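Local coordinates for ORC1-type DNA replication protein 2 (Aeropyrum pernix, PDB 1W5T) that binds ATP and DNA and helps regulate the initiation of DNA replication, combining an AAA+ ATPase domain with a winged-helix domain, at residues A[19-24]-A[224-229]; A[25-30]-A[217-222]; A[55-60]-A[209-214]; A[239-244]-A[279-284]. All coordinates share one frame; numbering follows the deposited sequence.

Interaction 1. Residues A[19-24]-A[224-229]. With ANP (phosphoaminophosphonic acid-adenylate ester), chain D.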
# COMPACT_ATOMS: atom_id res chain seq x y z
N TYR A 19 3.20 2.32 14.79
CA TYR A 19 2.27 2.83 15.75
C TYR A 19 0.91 2.98 15.08
O TYR A 19 0.80 3.53 13.97
CB TYR A 19 2.74 4.18 16.30
CG TYR A 19 1.73 4.86 17.16
CD1 TYR A 19 1.58 4.51 18.52
CD2 TYR A 19 0.89 5.85 16.62
CE1 TYR A 19 0.63 5.16 19.33
CE2 TYR A 19 -0.05 6.50 17.42
CZ TYR A 19 -0.17 6.17 18.77
OH TYR A 19 -1.12 6.80 19.56
N ILE A 20 -0.11 2.47 15.76
CA ILE A 20 -1.51 2.61 15.35
C ILE A 20 -2.22 3.55 16.32
O ILE A 20 -2.23 3.30 17.52
CB ILE A 20 -2.23 1.23 15.38
CG1 ILE A 20 -1.38 0.15 14.63
CG2 ILE A 20 -3.64 1.35 14.81
CD1 ILE A 20 -1.31 0.37 13.08
N PRO A 21 -2.78 4.65 15.83
CA PRO A 21 -3.40 5.61 16.74
C PRO A 21 -4.64 5.00 17.39
O PRO A 21 -5.20 4.09 16.79
CB PRO A 21 -3.67 6.83 15.84
CG PRO A 21 -3.46 6.41 14.50
CD PRO A 21 -2.77 5.12 14.44
N PRO A 22 -5.04 5.45 18.59
CA PRO A 22 -6.22 4.87 19.28
C PRO A 22 -7.54 5.14 18.53
O PRO A 22 -8.51 4.46 18.78
CB PRO A 22 -6.25 5.60 20.64
CG PRO A 22 -5.44 6.86 20.45
CD PRO A 22 -4.43 6.56 19.34
N GLU A 23 -7.55 6.13 17.63
CA GLU A 23 -8.72 6.45 16.80
C GLU A 23 -8.26 6.87 15.43
O GLU A 23 -7.15 7.35 15.31
CB GLU A 23 -9.53 7.60 17.42
CG GLU A 23 -10.66 7.10 18.34
CD GLU A 23 -11.80 8.10 18.52
OE1 GLU A 23 -11.54 9.31 18.25
OE2 GLU A 23 -12.94 7.69 18.93
N LEU A 24 -9.08 6.71 14.41
CA LEU A 24 -8.76 7.32 13.10
C LEU A 24 -9.54 8.60 12.87
O LEU A 24 -10.73 8.66 13.13
CB LEU A 24 -9.01 6.37 11.94
CG LEU A 24 -8.08 5.18 11.69
CD1 LEU A 24 -8.46 4.47 10.38
CD2 LEU A 24 -6.63 5.53 11.70
N LEU A 224 -1.23 14.91 11.02
CA LEU A 224 -0.10 15.45 11.78
C LEU A 224 -0.58 16.02 13.12
O LEU A 224 0.10 15.93 14.16
CB LEU A 224 0.64 16.52 10.95
CG LEU A 224 1.34 15.98 9.70
CD1 LEU A 224 1.86 17.11 8.80
CD2 LEU A 224 2.45 14.98 10.05
N GLU A 225 -1.78 16.57 13.10
CA GLU A 225 -2.29 17.19 14.31
C GLU A 225 -2.55 16.17 15.43
O GLU A 225 -2.20 16.44 16.58
CB GLU A 225 -3.52 18.05 14.01
CG GLU A 225 -4.19 18.56 15.26
CD GLU A 225 -5.51 19.26 14.95
OE1 GLU A 225 -5.60 20.49 15.11
OE2 GLU A 225 -6.46 18.59 14.54
N GLN A 226 -3.11 15.02 15.07
CA GLN A 226 -3.23 13.86 15.93
C GLN A 226 -1.86 13.31 16.38
O GLN A 226 -1.70 13.00 17.55
CB GLN A 226 -4.07 12.77 15.23
CG GLN A 226 -4.25 11.48 16.01
CD GLN A 226 -5.05 10.45 15.25
OE1 GLN A 226 -4.74 10.13 14.09
NE2 GLN A 226 -6.09 9.90 15.90
N ARG A 227 -0.87 13.19 15.51
CA ARG A 227 0.47 12.82 16.00
C ARG A 227 1.06 13.86 17.01
O ARG A 227 1.59 13.51 18.07
CB ARG A 227 1.46 12.54 14.86
CG ARG A 227 1.31 11.23 14.09
CD ARG A 227 0.65 10.03 14.82
NE ARG A 227 0.07 9.17 13.82
CZ ARG A 227 0.61 8.04 13.39
NH1 ARG A 227 1.76 7.58 13.92
NH2 ARG A 227 -0.02 7.35 12.41
N ALA A 228 0.96 15.14 16.70
CA ALA A 228 1.42 16.14 17.65
C ALA A 228 0.75 15.98 19.04
O ALA A 228 1.43 15.75 20.06
CB ALA A 228 1.22 17.52 17.12
N GLU A 229 -0.58 15.99 19.06
CA GLU A 229 -1.39 15.82 20.28
C GLU A 229 -1.03 14.64 21.15
O GLU A 229 -0.93 14.80 22.36
CB GLU A 229 -2.88 15.77 19.96
CG GLU A 229 -3.50 17.10 19.55
CD GLU A 229 -4.93 16.93 19.14
OE1 GLU A 229 -5.55 17.90 18.67
OE2 GLU A 229 -5.48 15.83 19.28
PG ANP D . 3.40 1.31 1.80
O1G ANP D . 4.96 1.50 2.01
O2G ANP D . 3.03 -0.19 2.20
O3G ANP D . 2.92 1.64 0.33
PB ANP D . 1.02 2.06 3.45
O1B ANP D . 0.71 0.59 3.96
O2B ANP D . 0.04 2.40 2.28
N3B ANP D . 2.65 2.30 2.99
PA ANP D . 0.86 2.91 6.19
O1A ANP D . -0.50 2.30 6.77
O2A ANP D . 2.07 1.98 6.61
O3A ANP D . 0.77 3.18 4.60
O5' ANP D . 1.02 4.43 6.70
C5' ANP D . 2.14 5.33 6.61
C4' ANP D . 2.18 6.10 7.93
O4' ANP D . 1.07 7.01 8.02
C3' ANP D . 2.01 5.20 9.15
O3' ANP D . 2.75 5.75 10.20
C2' ANP D . 0.53 5.28 9.50
O2' ANP D . 0.18 4.98 10.86
C1' ANP D . 0.23 6.73 9.14
N9 ANP D . -1.14 6.85 8.64
C8 ANP D . -1.56 6.53 7.37
N7 ANP D . -2.89 6.76 7.20
C5 ANP D . -3.35 7.27 8.34
C6 ANP D . -4.63 7.77 8.96
N6 ANP D . -5.81 7.80 8.28
N1 ANP D . -4.62 8.19 10.26
C2 ANP D . -3.53 8.20 11.01
N3 ANP D . -2.32 7.76 10.58
C4 ANP D . -2.20 7.30 9.24
O HOH W 1 2.52 5.24 12.83
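R227 and Q226, neighbours on helix 217-231, reach the loop 19-24 beside the adenine, R227 against Y19 and Q226 against P21 and E23, and between them they show how a lid helix reads a nucleotide. The R227 chain bends at CD (chi2 -26°). R227 NH2 donates to O2' of ANP at 2.8 Å and to N3 at 3.0 Å, with O2' in the plane of the guanidinium. R227 NH1 serves the protein side: it binds V14 O and gives a hydrogen to a water that in turn donates to Y19 O and bonds both ribose hydroxyls. The Y19 ring comes over one face of the guanidinium by its rim, the two planes 57° apart, with Y19 CD2 lying 3.3 Å from R227 NH1; because NH1 sits near the plane of that ring, this is not a cation-pi arrangement. Q226 runs extended and crosses P21 at about a right angle. Q226 NE2 bonds E23 O over 2.8 Å, approaching from above the carbonyl plane. Q226 OE1 rests 3.8 Å from C2 of ANP. The same Q226 OE1 lies 3.9 Å from P21 CB. An alanine in place of Q226 would probably deprive E23 O of this donor and open a gap beside P21 and the adenine edge. The chemistry thus divides the work: a cation grips sugar and base at once, in keeping with the established ATP-binding role of R227, and a neutral amide ties the loop's backbone to the same helix, which is consistent with loop and lid closing together on the nucleotide.

Interaction 2. Residues A[25-30]-A[217-222]. With ANP (phosphoaminophosphonic acid-adenylate ester), chain D.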
# COMPACT_ATOMS: atom_id res chain seq x y z
N ARG A 25 -8.89 9.62 12.33
CA ARG A 25 -9.58 10.88 12.04
C ARG A 25 -9.73 11.18 10.55
O ARG A 25 -10.39 12.14 10.13
CB ARG A 25 -8.86 12.05 12.74
CG ARG A 25 -8.89 11.97 14.26
CD ARG A 25 -8.73 13.30 14.91
NE ARG A 25 -8.42 13.16 16.34
CZ ARG A 25 -7.60 13.97 17.01
NH1 ARG A 25 -7.00 14.98 16.39
NH2 ARG A 25 -7.40 13.76 18.31
N VAL A 26 -9.06 10.37 9.76
CA VAL A 26 -9.15 10.34 8.34
C VAL A 26 -9.26 8.86 8.06
O VAL A 26 -8.61 8.06 8.73
CB VAL A 26 -7.86 10.90 7.68
CG1 VAL A 26 -8.02 10.91 6.14
CG2 VAL A 26 -7.51 12.32 8.21
N ARG A 27 -10.09 8.49 7.09
CA ARG A 27 -10.42 7.08 6.76
C ARG A 27 -11.30 6.37 7.85
O ARG A 27 -11.43 5.12 7.89
CB ARG A 27 -9.16 6.29 6.35
CG ARG A 27 -8.27 6.97 5.26
CD ARG A 27 -9.01 7.31 3.91
NE ARG A 27 -8.12 7.97 2.93
CZ ARG A 27 -8.35 9.16 2.36
NH1 ARG A 27 -9.44 9.87 2.63
NH2 ARG A 27 -7.45 9.64 1.51
N ARG A 28 -11.89 7.17 8.73
CA ARG A 28 -12.69 6.62 9.80
C ARG A 28 -13.90 5.89 9.22
O ARG A 28 -14.18 4.74 9.61
CB ARG A 28 -13.10 7.71 10.80
CG ARG A 28 -13.92 7.21 11.93
CD ARG A 28 -14.93 8.20 12.43
NE ARG A 28 -14.29 9.29 13.12
CZ ARG A 28 -14.07 10.55 12.70
NH1 ARG A 28 -13.43 11.35 13.52
NH2 ARG A 28 -14.47 11.03 11.51
N GLY A 29 -14.59 6.51 8.26
CA GLY A 29 -15.72 5.89 7.62
C GLY A 29 -15.39 4.60 6.90
O GLY A 29 -16.14 3.63 7.02
N GLU A 30 -14.26 4.57 6.19
CA GLU A 30 -13.86 3.35 5.53
C GLU A 30 -13.58 2.24 6.52
O GLU A 30 -13.92 1.11 6.25
CB GLU A 30 -12.71 3.53 4.52
CG GLU A 30 -11.96 4.85 4.55
CD GLU A 30 -12.79 6.06 4.10
OE1 GLU A 30 -12.95 6.27 2.88
OE2 GLU A 30 -13.25 6.81 4.99
N SER A 217 -3.83 17.71 1.34
CA SER A 217 -3.14 18.45 2.39
C SER A 217 -3.93 18.58 3.69
O SER A 217 -3.35 18.46 4.78
CB SER A 217 -2.64 19.82 1.89
OG SER A 217 -3.70 20.75 1.82
N ARG A 218 -5.24 18.81 3.55
CA ARG A 218 -6.18 18.89 4.66
C ARG A 218 -6.16 17.60 5.52
O ARG A 218 -6.14 17.66 6.75
CB ARG A 218 -7.60 19.08 4.10
CG ARG A 218 -8.09 20.51 4.02
CD ARG A 218 -9.63 20.68 4.34
NE ARG A 218 -10.28 19.41 4.76
CZ ARG A 218 -11.28 19.29 5.63
NH1 ARG A 218 -11.81 20.35 6.23
NH2 ARG A 218 -11.76 18.09 5.91
N GLU A 219 -6.14 16.44 4.84
CA GLU A 219 -6.03 15.14 5.53
C GLU A 219 -4.71 14.95 6.21
O GLU A 219 -4.70 14.51 7.35
CB GLU A 219 -6.34 14.00 4.59
CG GLU A 219 -7.73 14.14 4.01
CD GLU A 219 -7.88 13.38 2.74
OE1 GLU A 219 -8.97 12.87 2.48
OE2 GLU A 219 -6.90 13.26 2.00
N LEU A 220 -3.61 15.31 5.54
CA LEU A 220 -2.30 15.25 6.15
C LEU A 220 -2.24 16.16 7.36
O LEU A 220 -1.61 15.82 8.34
CB LEU A 220 -1.16 15.61 5.17
CG LEU A 220 -0.86 14.57 4.06
CD1 LEU A 220 0.16 15.14 3.09
CD2 LEU A 220 -0.41 13.18 4.66
N TYR A 221 -2.93 17.29 7.30
CA TYR A 221 -2.94 18.21 8.40
C TYR A 221 -3.60 17.54 9.61
O TYR A 221 -3.06 17.53 10.71
CB TYR A 221 -3.61 19.55 8.06
CG TYR A 221 -3.70 20.38 9.32
CD1 TYR A 221 -4.76 20.24 10.20
CD2 TYR A 221 -2.62 21.21 9.70
CE1 TYR A 221 -4.80 20.92 11.38
CE2 TYR A 221 -2.67 21.93 10.88
CZ TYR A 221 -3.76 21.77 11.70
OH TYR A 221 -3.84 22.44 12.87
N THR A 222 -4.80 17.01 9.38
CA THR A 222 -5.48 16.22 10.39
C THR A 222 -4.60 15.11 10.93
O THR A 222 -4.57 14.87 12.14
CB THR A 222 -6.80 15.66 9.82
OG1 THR A 222 -7.63 16.76 9.43
CG2 THR A 222 -7.62 15.03 10.90
PG ANP D . 3.40 1.31 1.80
O1G ANP D . 4.96 1.50 2.01
O2G ANP D . 3.03 -0.19 2.20
O3G ANP D . 2.92 1.64 0.33
PB ANP D . 1.02 2.06 3.45
O1B ANP D . 0.71 0.59 3.96
O2B ANP D . 0.04 2.40 2.28
N3B ANP D . 2.65 2.30 2.99
PA ANP D . 0.86 2.91 6.19
O1A ANP D . -0.50 2.30 6.77
O2A ANP D . 2.07 1.98 6.61
O3A ANP D . 0.77 3.18 4.60
O5' ANP D . 1.02 4.43 6.70
C5' ANP D . 2.14 5.33 6.61
C4' ANP D . 2.18 6.10 7.93
O4' ANP D . 1.07 7.01 8.02
C3' ANP D . 2.01 5.20 9.15
O3' ANP D . 2.75 5.75 10.20
C2' ANP D . 0.53 5.28 9.50
O2' ANP D . 0.18 4.98 10.86
C1' ANP D . 0.23 6.73 9.14
N9 ANP D . -1.14 6.85 8.64
C8 ANP D . -1.56 6.53 7.37
N7 ANP D . -2.89 6.76 7.20
C5 ANP D . -3.35 7.27 8.34
C6 ANP D . -4.63 7.77 8.96
N6 ANP D . -5.81 7.80 8.28
N1 ANP D . -4.62 8.19 10.26
C2 ANP D . -3.53 8.20 11.01
N3 ANP D . -2.32 7.76 10.58
C4 ANP D . -2.20 7.30 9.24
O HOH W 2 -6.62 16.00 13.95
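The R27 guanidinium meets E219 OE1 obliquely and has V26 CG1 over one face, 3.8 Å above its plane and displaced toward the rim. R27 NH1 forms a salt bridge with E219 OE1 at 3.0 Å, arriving from above the carboxylate plane, and the two flat groups stand nearly perpendicular, 84° apart. The other carboxylate oxygen, E219 OE2, accepts from K216 N. The second flat group, the guanidinium of R25, holds a water at its edge; that water bridges R25 NH1 to T222 O, and R25 NH2 pairs with E229. Between these polar flanks the V26 methyls divide their targets: V26 CG1 lies 3.8 Å from E219 CB, and V26 CG2 is 3.8 Å from T222 CB. R25 CB adds a contact of 3.7 Å with T222 CG2. V26 O accepts a hydrogen bond from N6 of ANP at 2.8 Å. An alanine in place of R27 would probably leave E219 OE1 without this cationic mate and uncover V26 CG1. A small apolar centre is framed by ion pairs, and the loop before helix 28-43, whose V26 carbonyl takes the adenine amino group, is thus tied to the lid helix by packing and charge.

Interaction 3. Residues A[55-60]-A[209-214]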
# COMPACT_ATOMS: atom_id res chain seq x y z
N TYR A 55 -6.74 -1.93 -1.28
CA TYR A 55 -5.60 -1.63 -2.15
C TYR A 55 -5.40 -0.12 -2.26
O TYR A 55 -6.29 0.67 -1.96
CB TYR A 55 -5.72 -2.31 -3.55
CG TYR A 55 -6.95 -1.88 -4.39
CD1 TYR A 55 -6.82 -0.98 -5.46
CD2 TYR A 55 -8.23 -2.37 -4.09
CE1 TYR A 55 -7.95 -0.59 -6.24
CE2 TYR A 55 -9.35 -2.01 -4.87
CZ TYR A 55 -9.18 -1.11 -5.93
OH TYR A 55 -10.27 -0.76 -6.64
N GLY A 56 -4.21 0.29 -2.68
CA GLY A 56 -3.91 1.70 -2.86
C GLY A 56 -3.71 2.14 -4.29
O GLY A 56 -3.73 1.33 -5.21
N SER A 57 -3.54 3.44 -4.49
CA SER A 57 -3.25 3.93 -5.83
C SER A 57 -1.94 3.35 -6.30
O SER A 57 -1.05 3.00 -5.50
CB SER A 57 -3.25 5.43 -5.88
OG SER A 57 -4.53 5.88 -5.49
N ILE A 58 -1.86 3.17 -7.61
CA ILE A 58 -0.70 2.52 -8.20
C ILE A 58 0.58 3.39 -8.09
O ILE A 58 0.61 4.55 -8.48
CB ILE A 58 -1.04 2.14 -9.66
CG1 ILE A 58 0.08 1.31 -10.27
CG2 ILE A 58 -1.30 3.37 -10.51
CD1 ILE A 58 -0.42 0.14 -11.05
N GLY A 59 1.64 2.79 -7.56
CA GLY A 59 2.87 3.51 -7.29
C GLY A 59 2.89 4.40 -6.05
O GLY A 59 3.93 4.91 -5.76
N ARG A 60 1.77 4.60 -5.34
CA ARG A 60 1.75 5.44 -4.13
C ARG A 60 2.07 4.61 -2.90
O ARG A 60 1.61 3.46 -2.79
CB ARG A 60 0.40 6.14 -3.93
CG ARG A 60 -0.02 7.07 -5.07
CD ARG A 60 0.99 8.22 -5.39
NE ARG A 60 0.40 9.16 -6.35
CZ ARG A 60 0.26 10.46 -6.17
NH1 ARG A 60 -0.33 11.19 -7.13
NH2 ARG A 60 0.70 11.03 -5.06
N LYS A 209 -14.19 -4.26 -1.86
CA LYS A 209 -12.89 -3.82 -2.32
C LYS A 209 -12.84 -2.35 -1.98
O LYS A 209 -13.75 -1.58 -2.30
CB LYS A 209 -12.72 -4.04 -3.82
CG LYS A 209 -12.50 -5.45 -4.20
CD LYS A 209 -12.95 -5.72 -5.63
CE LYS A 209 -13.13 -7.20 -5.88
NZ LYS A 209 -13.58 -7.47 -7.27
N LEU A 210 -11.77 -1.95 -1.33
CA LEU A 210 -11.63 -0.58 -0.91
C LEU A 210 -10.33 0.03 -1.45
O LEU A 210 -9.21 -0.43 -1.15
CB LEU A 210 -11.67 -0.54 0.63
CG LEU A 210 -11.94 0.79 1.30
CD1 LEU A 210 -13.04 1.60 0.55
CD2 LEU A 210 -12.37 0.47 2.74
N HIS A 211 -10.46 1.09 -2.25
CA HIS A 211 -9.33 1.75 -2.86
C HIS A 211 -8.92 2.98 -2.04
O HIS A 211 -9.69 3.91 -1.87
CB HIS A 211 -9.69 2.11 -4.30
CG HIS A 211 -8.67 2.94 -5.02
ND1 HIS A 211 -8.93 4.22 -5.45
CD2 HIS A 211 -7.40 2.67 -5.39
CE1 HIS A 211 -7.86 4.71 -6.05
NE2 HIS A 211 -6.91 3.79 -6.02
N LEU A 212 -7.70 2.97 -1.52
CA LEU A 212 -7.18 4.11 -0.75
C LEU A 212 -6.39 5.05 -1.65
O LEU A 212 -5.38 4.63 -2.23
CB LEU A 212 -6.28 3.61 0.36
CG LEU A 212 -6.82 3.53 1.79
CD1 LEU A 212 -8.32 3.31 1.93
CD2 LEU A 212 -6.04 2.54 2.61
N PRO A 213 -6.81 6.29 -1.82
CA PRO A 213 -6.01 7.20 -2.62
C PRO A 213 -4.97 7.90 -1.70
O PRO A 213 -5.06 7.83 -0.46
CB PRO A 213 -7.04 8.24 -3.11
CG PRO A 213 -7.98 8.41 -1.89
CD PRO A 213 -8.01 6.95 -1.27
N ALA A 214 -4.05 8.61 -2.33
CA ALA A 214 -3.09 9.41 -1.64
C ALA A 214 -3.80 10.58 -0.96
O ALA A 214 -4.84 11.03 -1.41
CB ALA A 214 -2.01 9.90 -2.64
O HOH W 3 -4.36 8.92 -5.05
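Y55 O receives the amide N of L212 at 2.7 Å, in a bond almost straight at 173°, and the same oxygen has H211 CA 3.3 Å away in a CA-H...O contact. Y55 N donates in turn to L210 O, and the strands run parallel, Y55 beside H211 and G56 beside L212. Beyond G56 the pairing fades: S57 N reaches L212 O only weakly, and a water joins S57 OG to A214 N, 2.8 Å from the latter. The Y55 ring, set by a chi1 of 61° in the crowded position between backbone N and carbonyl carbon, lies against the neighbouring strand. H211 CB sits over its face, 4.0 Å from the centroid, as a CH-pi contact, whereas the two rings meet obliquely. R60, which closes the type II turn from S57 and leads into the ATP-binding loop, has A214 CB over one face of its guanidinium, 3.8 Å from R60 NH2. Strand 206-212 is thereby added as an outermost strand of the parallel AAA+ sheet, alongside strand 51-56. Helix 190-198 packs through L192 on Y55 and K209, helix 28-43 touches L210, and the chain beyond A214 proceeds to helix 217-231.

Interaction 4. Residues A[239-244]-A[279-284]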
# COMPACT_ATOMS: atom_id res chain seq x y z
N PRO A 239 -0.17 24.97 14.94
CA PRO A 239 -0.78 24.61 13.65
C PRO A 239 0.07 24.89 12.43
O PRO A 239 0.17 23.99 11.61
CB PRO A 239 -2.07 25.46 13.63
CG PRO A 239 -2.50 25.42 15.11
CD PRO A 239 -1.18 25.56 15.86
N ARG A 240 0.67 26.07 12.32
CA ARG A 240 1.36 26.51 11.11
C ARG A 240 2.56 25.67 10.80
O ARG A 240 2.88 25.48 9.61
CB ARG A 240 1.81 27.97 11.17
CG ARG A 240 2.36 28.40 12.51
CD ARG A 240 2.65 29.88 12.53
NE ARG A 240 2.94 30.34 13.86
CZ ARG A 240 4.14 30.46 14.45
NH1 ARG A 240 5.31 30.18 13.87
NH2 ARG A 240 4.11 30.91 15.70
N HIS A 241 3.22 25.18 11.86
CA HIS A 241 4.34 24.28 11.74
C HIS A 241 3.89 23.08 10.92
O HIS A 241 4.58 22.66 10.01
CB HIS A 241 4.81 23.79 13.12
CG HIS A 241 5.39 24.85 14.01
ND1 HIS A 241 6.28 25.81 13.58
CD2 HIS A 241 5.25 25.04 15.34
CE1 HIS A 241 6.61 26.58 14.59
NE2 HIS A 241 6.00 26.14 15.67
N LEU A 242 2.74 22.51 11.27
CA LEU A 242 2.22 21.32 10.60
C LEU A 242 1.73 21.63 9.17
O LEU A 242 1.80 20.77 8.28
CB LEU A 242 1.07 20.71 11.40
CG LEU A 242 1.22 20.49 12.91
CD1 LEU A 242 -0.09 19.93 13.50
CD2 LEU A 242 2.42 19.61 13.23
N GLU A 243 1.23 22.85 8.96
CA GLU A 243 0.74 23.26 7.65
C GLU A 243 1.85 23.25 6.64
O GLU A 243 1.62 22.93 5.47
CB GLU A 243 0.22 24.67 7.69
CG GLU A 243 -1.20 24.78 8.12
CD GLU A 243 -1.57 26.22 8.44
OE1 GLU A 243 -1.30 27.10 7.57
OE2 GLU A 243 -2.13 26.43 9.56
N LEU A 244 3.04 23.64 7.10
CA LEU A 244 4.23 23.68 6.31
C LEU A 244 4.57 22.32 5.70
O LEU A 244 5.21 22.25 4.66
CB LEU A 244 5.40 24.19 7.16
CG LEU A 244 5.27 25.69 7.49
CD1 LEU A 244 6.25 26.11 8.56
CD2 LEU A 244 5.38 26.64 6.22
N ASP A 279 13.38 24.06 22.81
CA ASP A 279 12.32 23.23 23.40
C ASP A 279 10.96 23.45 22.75
O ASP A 279 9.93 23.05 23.30
CB ASP A 279 12.22 23.42 24.92
CG ASP A 279 11.85 24.83 25.31
OD1 ASP A 279 11.91 25.13 26.53
OD2 ASP A 279 11.48 25.68 24.45
N SER A 280 10.98 24.09 21.58
CA SER A 280 9.83 24.18 20.72
C SER A 280 10.28 24.12 19.25
O SER A 280 11.49 24.25 18.95
CB SER A 280 9.09 25.46 21.01
OG SER A 280 10.02 26.52 20.97
N LEU A 281 9.33 23.88 18.34
CA LEU A 281 9.62 23.96 16.92
C LEU A 281 9.75 25.40 16.47
O LEU A 281 9.23 26.34 17.10
CB LEU A 281 8.54 23.30 16.09
CG LEU A 281 8.31 21.81 16.24
CD1 LEU A 281 7.07 21.36 15.46
CD2 LEU A 281 9.55 21.02 15.83
N SER A 282 10.44 25.57 15.35
CA SER A 282 10.37 26.82 14.62
C SER A 282 10.07 26.48 13.17
O SER A 282 10.26 25.32 12.75
CB SER A 282 11.68 27.60 14.79
OG SER A 282 12.73 26.99 14.07
N GLU A 283 9.59 27.45 12.40
CA GLU A 283 9.34 27.24 11.00
C GLU A 283 10.55 26.82 10.17
O GLU A 283 10.42 25.99 9.25
CB GLU A 283 8.72 28.50 10.42
CG GLU A 283 7.52 28.96 11.22
CD GLU A 283 6.69 29.95 10.49
OE1 GLU A 283 5.74 30.52 11.06
OE2 GLU A 283 7.00 30.17 9.33
N ASP A 284 11.72 27.40 10.48
CA ASP A 284 12.98 27.04 9.82
C ASP A 284 13.28 25.55 9.93
O ASP A 284 13.66 24.91 8.95
CB ASP A 284 14.15 27.86 10.36
CG ASP A 284 14.07 29.36 9.96
OD1 ASP A 284 14.85 30.16 10.50
OD2 ASP A 284 13.26 29.84 9.15
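H241 lays its side chain against L281 to E283, where the loop leads into helix 283-292. H241 CB touches L281 CD1 at 4.1 Å, and CG, beside the backbone N with a chi1 of -66°, begins a ring whose face receives L281 CB. That carbon stands 3.8 Å from the centroid, only 12° off the normal, a CH-pi contact over the ring centre. H241 CD2 shares the same methylene, H241 NE2 lies 3.5 Å from L281 O, and H241 CE1 comes 3.7 Å from S282 C. ND1, near S282 C and E283 N, is buried with no partner in the model; with S282 at the N-cap position, the positive end of helix 283-292 would probably disfavour a charged ring. Outside the ring, R240 NH1 makes a salt bridge of 2.9 Å to E283 OE1, using the anti lone pair of that oxygen. R240 also pairs with E238, and E283 OE2 with R287. L244 CD1 packs on E283 CB at 3.9 Å, the side chains crossing at about a right angle. With L281 also seated on helix 259-275, the arrangement is consistent with the helical lid of an AAA+ ATPase, an aromatic and aliphatic interior edged by ion pairs.

Interactions 1 and 2 share helix 217-231 and the bound nucleotide, and the salt bridge from E229 to R25 joins them directly; yet the first is largely buried and rich in ligand bonds, the second a surface contact of valine packing between ion pairs. Interaction 3, closest to the centre of the chain, relies instead on backbone pairing within the ATPase sheet, and meets interaction 2 where L210 packs on E30. Interaction 4 lies farthest out, among the helices of the lid and the loop that leads into one of them, trading ligand chemistry for a histidine face and an exposed salt bridge; L242 and Y221 link it to helix 217-231. Bonding thus shifts from main chain in the sheet to side chains in the lid.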